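Local coordinates for protein restriction endonuclease EcoP15I, restriction subunit (Escherichia coli, PDB 4ZCF) that cleaves DNA some 25-27 base pairs from its recognition site, as the helicase and endonuclease subunit of a type III restriction-modification enzyme that also needs its Mod partner, at residues I112-L117 and I224-H229; D198-G203 and N210-A215. One frame throughout, in Å; residues are numbered along the deposited sequence.

Contact 1: I112-L117 and I224-H229; sequences IIVPTL and IIDEPH. With AMP (adenosine monophosphate), chain H; nucleotides of chain E.
Strands 109-113 and 222-226 run in parallel, the touching parts, 112-115 and 224-227, diverging by 23°, and Ile-112 pairs with Ile-224 and Ile-113 with Ile-225. Two nearly straight backbone bonds tie them: Ile-113 N gives its hydrogen to Ile-224 O at 2.8 Å, and Asp-226 N reaches Ile-113 O at 3.2 Å, each donor lying close to the axis of the carbonyl it meets. The isoleucines suit a buried central sheet, since their branched CB favours extended backbone. Ile-112 and Ile-224 share one face, where Tyr-94 of helix 90-105 covers both, while on the other Ile-113 CB meets Ile-225 CG1 at 4.3 Å. Beyond the paired residues, Val-114 and Asp-226 lie alongside each other, Val-114 CG1 being 4.0 Å from Asp-226 CB. Pro-115 then packs its CD against Asp-226 O at 3.6 Å as the chain turns toward helix 117-128. Asp-226 CG stands anti to the backbone N (chi1 -155°), which brings OD2 within 3.0 Å of AMP O3P; Tyr-94 OH is hydrogen-bonded to the same OD2. Glu-227, bent at chi2, forms a salt bridge through OE1 to Lys-90. At the far end Leu-117 N grips OP1 of DA5 of chain E at 3.1 Å (163° at the hydrogen), seconded by a weak bond from Thr-116 OG1. At and just beyond the C-terminal ends of two adjacent strands, consistent with helicase motifs Ia and II (Walker B), lie a DNA phosphate contact and the acids beside AMP; the Lys-90 bridge to Glu-227 would be expected to ease their repulsion with its phosphate.

Contact 2: D198-G203 and N210-A215; sequences DTYDTG and NTPVDA
Three hydrogen bonds join the loop 198-203 to Asn-210 and Thr-211, which lead into helix 212-217, all with backbone oxygens as acceptors. Tyr-200 N binds Asn-210 O at 2.8 Å, though bent to 138° at the hydrogen. Thr-211 OG1, set beside its own backbone N, donates to Asp-198 O at 3.2 Å from well above the carbonyl plane (58° out of it). The third is weak: Asn-210 extends ND2 to Thr-202 O, 3.4 Å away, and an asparagine suits this place because its amide N-H can reach a backbone carbonyl of the facing loop. Two CA-H...O contacts reinforce these bonds, from Thr-211 CA to Asp-198 O and from Asn-210 CA to Thr-202 O.

Apolar contact is led by Tyr-200, which crosses Pro-212 at about a right angle with CE1 3.8 Å from Pro-212 CD; Asn-210 O lies at the ring's edge, in its plane. The phenol OH bonds to Ser-195 O, so replacing Tyr-200 by an alanine would probably loosen the loop by losing both this bond and the packing on Pro-212.

Pro-212, which needs no free N-H in a first helical turn, follows Thr-211 at the N-cap position, whose OG1 is turned to Asp-198 O and makes no capping bond; Ala-215 N closes that turn on Thr-211 O. Irregular chain returning to within 4.9 Å, between CA atoms of Thr-199 and Thr-211, fits an omega loop ahead of a helix.

Both contacts lie in the helicase-like domain. Contact 1 joins two neighbouring strands of the central sheet, and contact 2 sits in the chain between strand 180-186 and strand 222-226, the latter following helix 212-217 directly. Their centres are 24 Å apart and their nearest atoms about 10 Å, so they do not touch. Contact 1 lies deep and holds Asp-226 and Glu-227 of the AMP pocket. Contact 2 is peripheral, 34 Å from the centre of the chain to its own centre, away from the annotated sites, and meets the other subunits: Asp-201 OD2 bonds to Ser-170 of a neighbouring subunit. A bound manganese is merely nearby, about 5 Å from the side chain of Thr-202, too far for direct coordination.

Contact 1: I112-L117 and I224-H229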
ATOM      1  N   ILE C 112     -22.021  -1.812  -8.413  1.00 39.94           N
ATOM      2  CA  ILE C 112     -22.166  -2.472  -9.714  1.00 39.78           C
ATOM      3  C   ILE C 112     -21.834  -3.934  -9.464  1.00 45.55           C
ATOM      4  O   ILE C 112     -20.662  -4.254  -9.200  1.00 46.98           O
ATOM      5  CB  ILE C 112     -21.254  -1.906 -10.853  1.00 42.07           C
ATOM      6  CG1 ILE C 112     -21.584  -0.449 -11.187  1.00 41.22           C
ATOM      7  CG2 ILE C 112     -21.339  -2.790 -12.118  1.00 42.27           C
ATOM      8  CD1 ILE C 112     -20.505   0.226 -12.028  1.00 40.29           C
ATOM      9  N   ILE C 113     -22.850  -4.817  -9.545  1.00 39.81           N
ATOM     10  CA  ILE C 113     -22.627  -6.236  -9.329  1.00 38.99           C
ATOM     11  C   ILE C 113     -22.488  -6.996 -10.664  1.00 45.92           C
ATOM     12  O   ILE C 113     -23.366  -6.924 -11.532  1.00 45.39           O
ATOM     13  CB  ILE C 113     -23.554  -6.855  -8.256  1.00 41.36           C
ATOM     14  CG1 ILE C 113     -23.540  -5.967  -6.985  1.00 41.23           C
ATOM     15  CG2 ILE C 113     -23.121  -8.312  -7.931  1.00 43.04           C
ATOM     16  CD1 ILE C 113     -24.398  -6.368  -5.810  1.00 45.45           C
ATOM     17  N   VAL C 114     -21.316  -7.633 -10.852  1.00 43.60           N
ATOM     18  CA  VAL C 114     -20.962  -8.340 -12.084  1.00 43.48           C
ATOM     19  C   VAL C 114     -20.806  -9.844 -11.812  1.00 49.27           C
ATOM     20  O   VAL C 114     -20.543 -10.202 -10.673  1.00 50.20           O
ATOM     21  CB  VAL C 114     -19.771  -7.690 -12.877  1.00 46.04           C
ATOM     22  CG1 VAL C 114     -20.115  -6.272 -13.343  1.00 44.48           C
ATOM     23  CG2 VAL C 114     -18.461  -7.713 -12.088  1.00 45.40           C
ATOM     24  N   PRO C 115     -21.072 -10.758 -12.764  1.00 46.13           N
ATOM     25  CA  PRO C 115     -21.008 -12.186 -12.412  1.00 46.52           C
ATOM     26  C   PRO C 115     -19.677 -12.897 -12.687  1.00 52.48           C
ATOM     27  O   PRO C 115     -19.493 -14.047 -12.251  1.00 52.03           O
ATOM     28  CB  PRO C 115     -22.100 -12.782 -13.299  1.00 47.87           C
ATOM     29  CG  PRO C 115     -22.093 -11.907 -14.542  1.00 51.46           C
ATOM     30  CD  PRO C 115     -21.508 -10.571 -14.169  1.00 47.22           C
ATOM     31  N   THR C 116     -18.771 -12.219 -13.434  1.00 49.66           N
ATOM     32  CA  THR C 116     -17.547 -12.754 -14.025  1.00 49.54           C
ATOM     33  C   THR C 116     -16.341 -11.797 -13.956  1.00 53.28           C
ATOM     34  O   THR C 116     -16.529 -10.582 -13.915  1.00 54.87           O
ATOM     35  CB  THR C 116     -17.960 -13.239 -15.443  1.00 55.72           C
ATOM     36  OG1 THR C 116     -18.097 -14.665 -15.486  1.00 54.67           O
ATOM     37  CG2 THR C 116     -17.128 -12.698 -16.558  1.00 54.87           C
ATOM     38  N   LEU C 117     -15.106 -12.351 -13.930  1.00 46.95           N
ATOM     39  CA  LEU C 117     -13.877 -11.553 -13.896  1.00 44.57           C
ATOM     40  C   LEU C 117     -13.643 -10.771 -15.181  1.00 49.00           C
ATOM     41  O   LEU C 117     -13.117  -9.656 -15.112  1.00 49.26           O
ATOM     42  CB  LEU C 117     -12.647 -12.400 -13.575  1.00 43.38           C
ATOM     43  CG  LEU C 117     -12.526 -12.953 -12.167  1.00 45.29           C
ATOM     44  CD1 LEU C 117     -11.344 -13.895 -12.077  1.00 44.02           C
ATOM     45  CD2 LEU C 117     -12.470 -11.836 -11.105  1.00 41.85           C
ATOM     46  N   ILE C 224     -26.858  -2.083  -9.313  1.00 43.37           N
ATOM     47  CA  ILE C 224     -26.948  -2.441 -10.722  1.00 43.70           C
ATOM     48  C   ILE C 224     -26.554  -3.919 -10.873  1.00 51.15           C
ATOM     49  O   ILE C 224     -25.507  -4.325 -10.368  1.00 52.17           O
ATOM     50  CB  ILE C 224     -26.005  -1.541 -11.585  1.00 46.46           C
ATOM     51  CG1 ILE C 224     -26.213  -0.012 -11.351  1.00 47.22           C
ATOM     52  CG2 ILE C 224     -25.982  -1.939 -13.078  1.00 45.18           C
ATOM     53  CD1 ILE C 224     -27.519   0.619 -11.833  1.00 52.94           C
ATOM     54  N   ILE C 225     -27.363  -4.706 -11.599  1.00 48.35           N
ATOM     55  CA  ILE C 225     -27.053  -6.097 -11.897  1.00 48.17           C
ATOM     56  C   ILE C 225     -26.849  -6.294 -13.397  1.00 52.96           C
ATOM     57  O   ILE C 225     -27.771  -6.062 -14.186  1.00 52.13           O
ATOM     58  CB  ILE C 225     -27.997  -7.127 -11.215  1.00 51.35           C
ATOM     59  CG1 ILE C 225     -27.532  -7.362  -9.767  1.00 52.00           C
ATOM     60  CG2 ILE C 225     -28.003  -8.483 -11.959  1.00 50.54           C
ATOM     61  CD1 ILE C 225     -28.344  -6.835  -8.809  1.00 55.81           C
ATOM     62  N   ASP C 226     -25.607  -6.691 -13.769  1.00 49.73           N
ATOM     63  CA  ASP C 226     -25.141  -6.975 -15.122  1.00 49.56           C
ATOM     64  C   ASP C 226     -25.353  -8.466 -15.373  1.00 54.34           C
ATOM     65  O   ASP C 226     -24.853  -9.292 -14.602  1.00 53.33           O
ATOM     66  CB  ASP C 226     -23.649  -6.612 -15.239  1.00 51.54           C
ATOM     67  CG  ASP C 226     -23.174  -6.279 -16.639  1.00 60.72           C
ATOM     68  OD1 ASP C 226     -23.248  -7.157 -17.510  1.00 61.36           O
ATOM     69  OD2 ASP C 226     -22.653  -5.165 -16.836  1.00 68.17           O
ATOM     70  N   GLU C 227     -26.099  -8.807 -16.444  1.00 53.13           N
ATOM     71  CA  GLU C 227     -26.488 -10.182 -16.841  1.00 53.98           C
ATOM     72  C   GLU C 227     -27.279 -10.823 -15.674  1.00 57.58           C
ATOM     73  O   GLU C 227     -26.695 -11.562 -14.884  1.00 56.74           O
ATOM     74  CB  GLU C 227     -25.286 -11.050 -17.306  1.00 55.67           C
ATOM     75  CG  GLU C 227     -24.223 -10.329 -18.131  1.00 66.03           C
ATOM     76  CD  GLU C 227     -24.502 -10.026 -19.593  1.00 96.73           C
ATOM     77  OE1 GLU C 227     -25.689  -9.952 -19.990  1.00 94.55           O
ATOM     78  OE2 GLU C 227     -23.516  -9.818 -20.338  1.00 95.10           O
ATOM     79  N   PRO C 228     -28.583 -10.470 -15.485  1.00 54.77           N
ATOM     80  CA  PRO C 228     -29.311 -10.958 -14.300  1.00 54.90           C
ATOM     81  C   PRO C 228     -29.601 -12.442 -14.256  1.00 61.08           C
ATOM     82  O   PRO C 228     -29.973 -12.953 -13.199  1.00 61.77           O
ATOM     83  CB  PRO C 228     -30.583 -10.109 -14.288  1.00 56.44           C
ATOM     84  CG  PRO C 228     -30.785  -9.714 -15.688  1.00 60.19           C
ATOM     85  CD  PRO C 228     -29.437  -9.589 -16.310  1.00 55.83           C
ATOM     86  N   HIS C 229     -29.436 -13.123 -15.405  1.00 58.11           N
ATOM     87  CA  HIS C 229     -29.641 -14.554 -15.583  1.00 58.30           C
ATOM     88  C   HIS C 229     -28.551 -15.381 -14.884  1.00 63.42           C
ATOM     89  O   HIS C 229     -28.693 -16.596 -14.762  1.00 64.15           O
ATOM     90  CB  HIS C 229     -29.709 -14.894 -17.083  1.00 58.97           C
ATOM     91  CG  HIS C 229     -28.473 -14.558 -17.867  1.00 62.28           C
ATOM     92  ND1 HIS C 229     -27.601 -15.546 -18.300  1.00 63.96           N
ATOM     93  CD2 HIS C 229     -28.041 -13.361 -18.338  1.00 64.07           C
ATOM     94  CE1 HIS C 229     -26.665 -14.922 -19.001  1.00 63.29           C
ATOM     95  NE2 HIS C 229     -26.889 -13.606 -19.055  1.00 63.61           N
TER
HETATM   96  P   AMP H1001     -20.619  -5.879 -20.169  1.00149.65           P
HETATM   97  O1P AMP H1001     -20.834  -7.318 -19.884  1.00149.75           O
HETATM   98  O2P AMP H1001     -21.956  -5.414 -20.613  1.00150.01           O
HETATM   99  O3P AMP H1001     -20.454  -5.254 -18.833  1.00150.41           O
HETATM  100  O5' AMP H1001     -19.402  -5.579 -21.156  1.00146.20           O
HETATM  101  C5' AMP H1001     -19.614  -4.857 -22.357  1.00142.34           C
HETATM  102  C4' AMP H1001     -18.439  -4.000 -22.703  1.00137.95           C
HETATM  103  O4' AMP H1001     -18.694  -3.256 -23.927  1.00136.59           O
HETATM  104  C3' AMP H1001     -18.209  -2.975 -21.648  1.00135.05           C
HETATM  105  O3' AMP H1001     -17.269  -3.485 -20.703  1.00133.05           O
HETATM  106  C2' AMP H1001     -17.733  -1.768 -22.350  1.00135.17           C
HETATM  107  O2' AMP H1001     -16.299  -1.744 -22.405  1.00135.54           O
HETATM  108  C1' AMP H1001     -18.252  -1.880 -23.746  1.00135.26           C
HETATM  109  N9  AMP H1001     -19.264  -0.954 -24.064  1.00133.99           N
HETATM  110  C8  AMP H1001     -20.464  -0.980 -23.518  1.00133.10           C
HETATM  111  N7  AMP H1001     -21.231   0.010 -24.054  1.00131.98           N
HETATM  112  C5  AMP H1001     -20.393   0.663 -25.069  1.00131.72           C
HETATM  113  C6  AMP H1001     -20.501   1.729 -26.007  1.00129.99           C
HETATM  114  N6  AMP H1001     -21.702   2.475 -26.123  1.00128.94           N
HETATM  115  N1  AMP H1001     -19.431   2.025 -26.787  1.00129.48           N
HETATM  116  C2  AMP H1001     -18.288   1.359 -26.697  1.00129.84           C
HETATM  117  N3  AMP H1001     -18.113   0.354 -25.845  1.00130.84           N
HETATM  118  C4  AMP H1001     -19.105  -0.044 -25.014  1.00132.55           C
ATOM    119  P    DA E   5     -14.152 -16.361 -13.841  1.00 57.67           P
ATOM    120  OP1  DA E   5     -15.041 -15.386 -14.524  1.00 58.81           O
ATOM    121  OP2  DA E   5     -12.717 -16.388 -14.227  1.00 57.85           O
ATOM    122  O5'  DA E   5     -14.333 -16.120 -12.275  1.00 54.21           O
ATOM    123  C5'  DA E   5     -13.684 -16.998 -11.400  1.00 52.26           C
ATOM    124  C4'  DA E   5     -14.050 -16.779  -9.943  1.00 50.42           C
ATOM    125  O4'  DA E   5     -14.391 -18.081  -9.404  1.00 48.88           O
ATOM    126  C3'  DA E   5     -12.886 -16.228  -9.115  1.00 49.89           C
ATOM    127  O3'  DA E   5     -13.310 -15.121  -8.283  1.00 49.47           O
ATOM    128  C2'  DA E   5     -12.369 -17.429  -8.325  1.00 48.75           C
ATOM    129  C1'  DA E   5     -13.456 -18.495  -8.431  1.00 47.69           C
ATOM    130  N9   DA E   5     -12.978 -19.866  -8.693  1.00 45.65           N
ATOM    131  C8   DA E   5     -12.276 -20.335  -9.787  1.00 44.58           C
ATOM    132  N7   DA E   5     -11.946 -21.604  -9.698  1.00 43.50           N
ATOM    133  C5   DA E   5     -12.476 -22.004  -8.466  1.00 43.04           C
ATOM    134  C6   DA E   5     -12.465 -23.228  -7.743  1.00 43.18           C
ATOM    135  N6   DA E   5     -11.943 -24.366  -8.222  1.00 42.85           N
ATOM    136  N1   DA E   5     -13.131 -23.286  -6.556  1.00 43.33           N
ATOM    137  C2   DA E   5     -13.668 -22.176  -6.044  1.00 42.86           C
ATOM    138  N3   DA E   5     -13.729 -20.983  -6.635  1.00 43.30           N
ATOM    139  C4   DA E   5     -13.123 -20.956  -7.842  1.00 43.58           C
TER

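Contact 2: D198-G203 and N210-A215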
ATOM      1  N   ASP C 198     -17.509 -11.759   7.673  1.00 52.15           N
ATOM      2  CA  ASP C 198     -16.626 -11.709   8.838  1.00 51.31           C
ATOM      3  C   ASP C 198     -16.626 -10.411   9.638  1.00 53.18           C
ATOM      4  O   ASP C 198     -16.873  -9.338   9.084  1.00 52.80           O
ATOM      5  CB  ASP C 198     -15.182 -12.088   8.430  1.00 53.01           C
ATOM      6  CG  ASP C 198     -14.947 -13.567   8.142  1.00 65.24           C
ATOM      7  OD1 ASP C 198     -15.940 -14.304   7.940  1.00 66.96           O
ATOM      8  OD2 ASP C 198     -13.770 -13.982   8.092  1.00 72.10           O
ATOM      9  N   THR C 199     -16.306 -10.527  10.952  1.00 47.23           N
ATOM     10  CA  THR C 199     -16.201  -9.427  11.904  1.00 46.24           C
ATOM     11  C   THR C 199     -14.731  -9.024  11.999  1.00 50.30           C
ATOM     12  O   THR C 199     -13.847  -9.888  12.011  1.00 50.62           O
ATOM     13  CB  THR C 199     -16.774  -9.854  13.261  1.00 52.17           C
ATOM     14  OG1 THR C 199     -18.042 -10.469  13.048  1.00 60.25           O
ATOM     15  CG2 THR C 199     -16.920  -8.694  14.238  1.00 41.97           C
ATOM     16  N   TYR C 200     -14.472  -7.714  12.046  1.00 45.78           N
ATOM     17  CA  TYR C 200     -13.117  -7.163  12.109  1.00 45.08           C
ATOM     18  C   TYR C 200     -12.928  -6.297  13.342  1.00 51.01           C
ATOM     19  O   TYR C 200     -13.904  -5.985  14.030  1.00 51.43           O
ATOM     20  CB  TYR C 200     -12.772  -6.396  10.812  1.00 44.70           C
ATOM     21  CG  TYR C 200     -12.771  -7.269   9.577  1.00 44.30           C
ATOM     22  CD1 TYR C 200     -13.965  -7.659   8.967  1.00 45.71           C
ATOM     23  CD2 TYR C 200     -11.580  -7.723   9.022  1.00 44.47           C
ATOM     24  CE1 TYR C 200     -13.974  -8.494   7.847  1.00 43.19           C
ATOM     25  CE2 TYR C 200     -11.577  -8.557   7.899  1.00 44.65           C
ATOM     26  CZ  TYR C 200     -12.776  -8.916   7.299  1.00 45.22           C
ATOM     27  OH  TYR C 200     -12.776  -9.692   6.168  1.00 44.32           O
ATOM     28  N   ASP C 201     -11.660  -5.965  13.649  1.00 49.40           N
ATOM     29  CA  ASP C 201     -11.213  -5.152  14.790  1.00 49.59           C
ATOM     30  C   ASP C 201     -11.513  -3.696  14.521  1.00 53.46           C
ATOM     31  O   ASP C 201     -11.485  -2.878  15.452  1.00 52.52           O
ATOM     32  CB  ASP C 201      -9.688  -5.230  14.893  1.00 52.04           C
ATOM     33  CG  ASP C 201      -9.038  -6.461  15.473  1.00 66.09           C
ATOM     34  OD1 ASP C 201      -9.774  -7.452  15.780  1.00 66.11           O
ATOM     35  OD2 ASP C 201      -7.788  -6.452  15.604  1.00 71.07           O
ATOM     36  N   THR C 202     -11.682  -3.384  13.210  1.00 49.15           N
ATOM     37  CA  THR C 202     -11.896  -2.104  12.552  1.00 48.88           C
ATOM     38  C   THR C 202     -13.381  -1.778  12.417  1.00 54.26           C
ATOM     39  O   THR C 202     -14.184  -2.637  12.064  1.00 55.22           O
ATOM     40  CB  THR C 202     -11.235  -2.208  11.156  1.00 58.15           C
ATOM     41  OG1 THR C 202      -9.866  -2.613  11.303  1.00 58.68           O
ATOM     42  CG2 THR C 202     -11.321  -0.930  10.345  1.00 57.23           C
ATOM     43  N   GLY C 203     -13.720  -0.520  12.640  1.00 50.55           N
ATOM     44  CA  GLY C 203     -15.076  -0.021  12.477  1.00 50.00           C
ATOM     45  C   GLY C 203     -15.154   0.970  11.337  1.00 54.53           C
ATOM     46  O   GLY C 203     -14.245   1.791  11.158  1.00 54.30           O
ATOM     47  N   ASN C 210     -18.420  -3.382  11.992  1.00 53.02           N
ATOM     48  CA  ASN C 210     -17.202  -4.193  12.001  1.00 53.00           C
ATOM     49  C   ASN C 210     -17.236  -5.281  10.932  1.00 57.14           C
ATOM     50  O   ASN C 210     -16.249  -5.984  10.723  1.00 56.75           O
ATOM     51  CB  ASN C 210     -16.955  -4.745  13.413  1.00 51.29           C
ATOM     52  CG  ASN C 210     -17.177  -3.709  14.507  1.00 64.54           C
ATOM     53  OD1 ASN C 210     -18.233  -3.656  15.136  1.00 55.27           O
ATOM     54  ND2 ASN C 210     -16.206  -2.833  14.734  1.00 57.11           N
ATOM     55  N   THR C 211     -18.353  -5.326  10.190  1.00 54.64           N
ATOM     56  CA  THR C 211     -18.682  -6.241   9.097  1.00 54.48           C
ATOM     57  C   THR C 211     -18.823  -5.483   7.748  1.00 58.38           C
ATOM     58  O   THR C 211     -19.531  -4.471   7.710  1.00 58.12           O
ATOM     59  CB  THR C 211     -19.949  -7.028   9.510  1.00 60.80           C
ATOM     60  OG1 THR C 211     -19.558  -8.151  10.295  1.00 59.74           O
ATOM     61  CG2 THR C 211     -20.784  -7.494   8.346  1.00 59.00           C
ATOM     62  N   PRO C 212     -18.202  -5.974   6.636  1.00 54.83           N
ATOM     63  CA  PRO C 212     -18.354  -5.293   5.331  1.00 53.97           C
ATOM     64  C   PRO C 212     -19.804  -5.156   4.828  1.00 56.98           C
ATOM     65  O   PRO C 212     -20.165  -4.065   4.370  1.00 55.09           O
ATOM     66  CB  PRO C 212     -17.473  -6.130   4.392  1.00 55.81           C
ATOM     67  CG  PRO C 212     -16.469  -6.799   5.302  1.00 60.11           C
ATOM     68  CD  PRO C 212     -17.294  -7.135   6.519  1.00 56.20           C
ATOM     69  N   VAL C 213     -20.648  -6.223   4.963  1.00 54.41           N
ATOM     70  CA  VAL C 213     -22.071  -6.183   4.574  1.00 54.62           C
ATOM     71  C   VAL C 213     -22.909  -5.148   5.359  1.00 58.11           C
ATOM     72  O   VAL C 213     -23.683  -4.411   4.745  1.00 58.07           O
ATOM     73  CB  VAL C 213     -22.768  -7.571   4.370  1.00 59.32           C
ATOM     74  CG1 VAL C 213     -22.799  -8.407   5.649  1.00 59.36           C
ATOM     75  CG2 VAL C 213     -24.178  -7.421   3.801  1.00 58.94           C
ATOM     76  N   ASP C 214     -22.720  -5.057   6.698  1.00 54.84           N
ATOM     77  CA  ASP C 214     -23.411  -4.076   7.566  1.00 54.05           C
ATOM     78  C   ASP C 214     -22.971  -2.645   7.220  1.00 58.14           C
ATOM     79  O   ASP C 214     -23.779  -1.709   7.294  1.00 58.65           O
ATOM     80  CB  ASP C 214     -23.130  -4.351   9.052  1.00 55.26           C
ATOM     81  CG  ASP C 214     -23.676  -5.655   9.597  1.00 64.03           C
ATOM     82  OD1 ASP C 214     -24.675  -6.158   9.045  1.00 63.95           O
ATOM     83  OD2 ASP C 214     -23.140  -6.141  10.614  1.00 72.14           O
ATOM     84  N   ALA C 215     -21.687  -2.483   6.837  1.00 52.96           N
ATOM     85  CA  ALA C 215     -21.146  -1.191   6.447  1.00 51.95           C
ATOM     86  C   ALA C 215     -21.743  -0.747   5.101  1.00 54.98           C
ATOM     87  O   ALA C 215     -22.090   0.431   4.968  1.00 56.63           O
ATOM     88  CB  ALA C 215     -19.641  -1.259   6.363  1.00 52.38           C
TER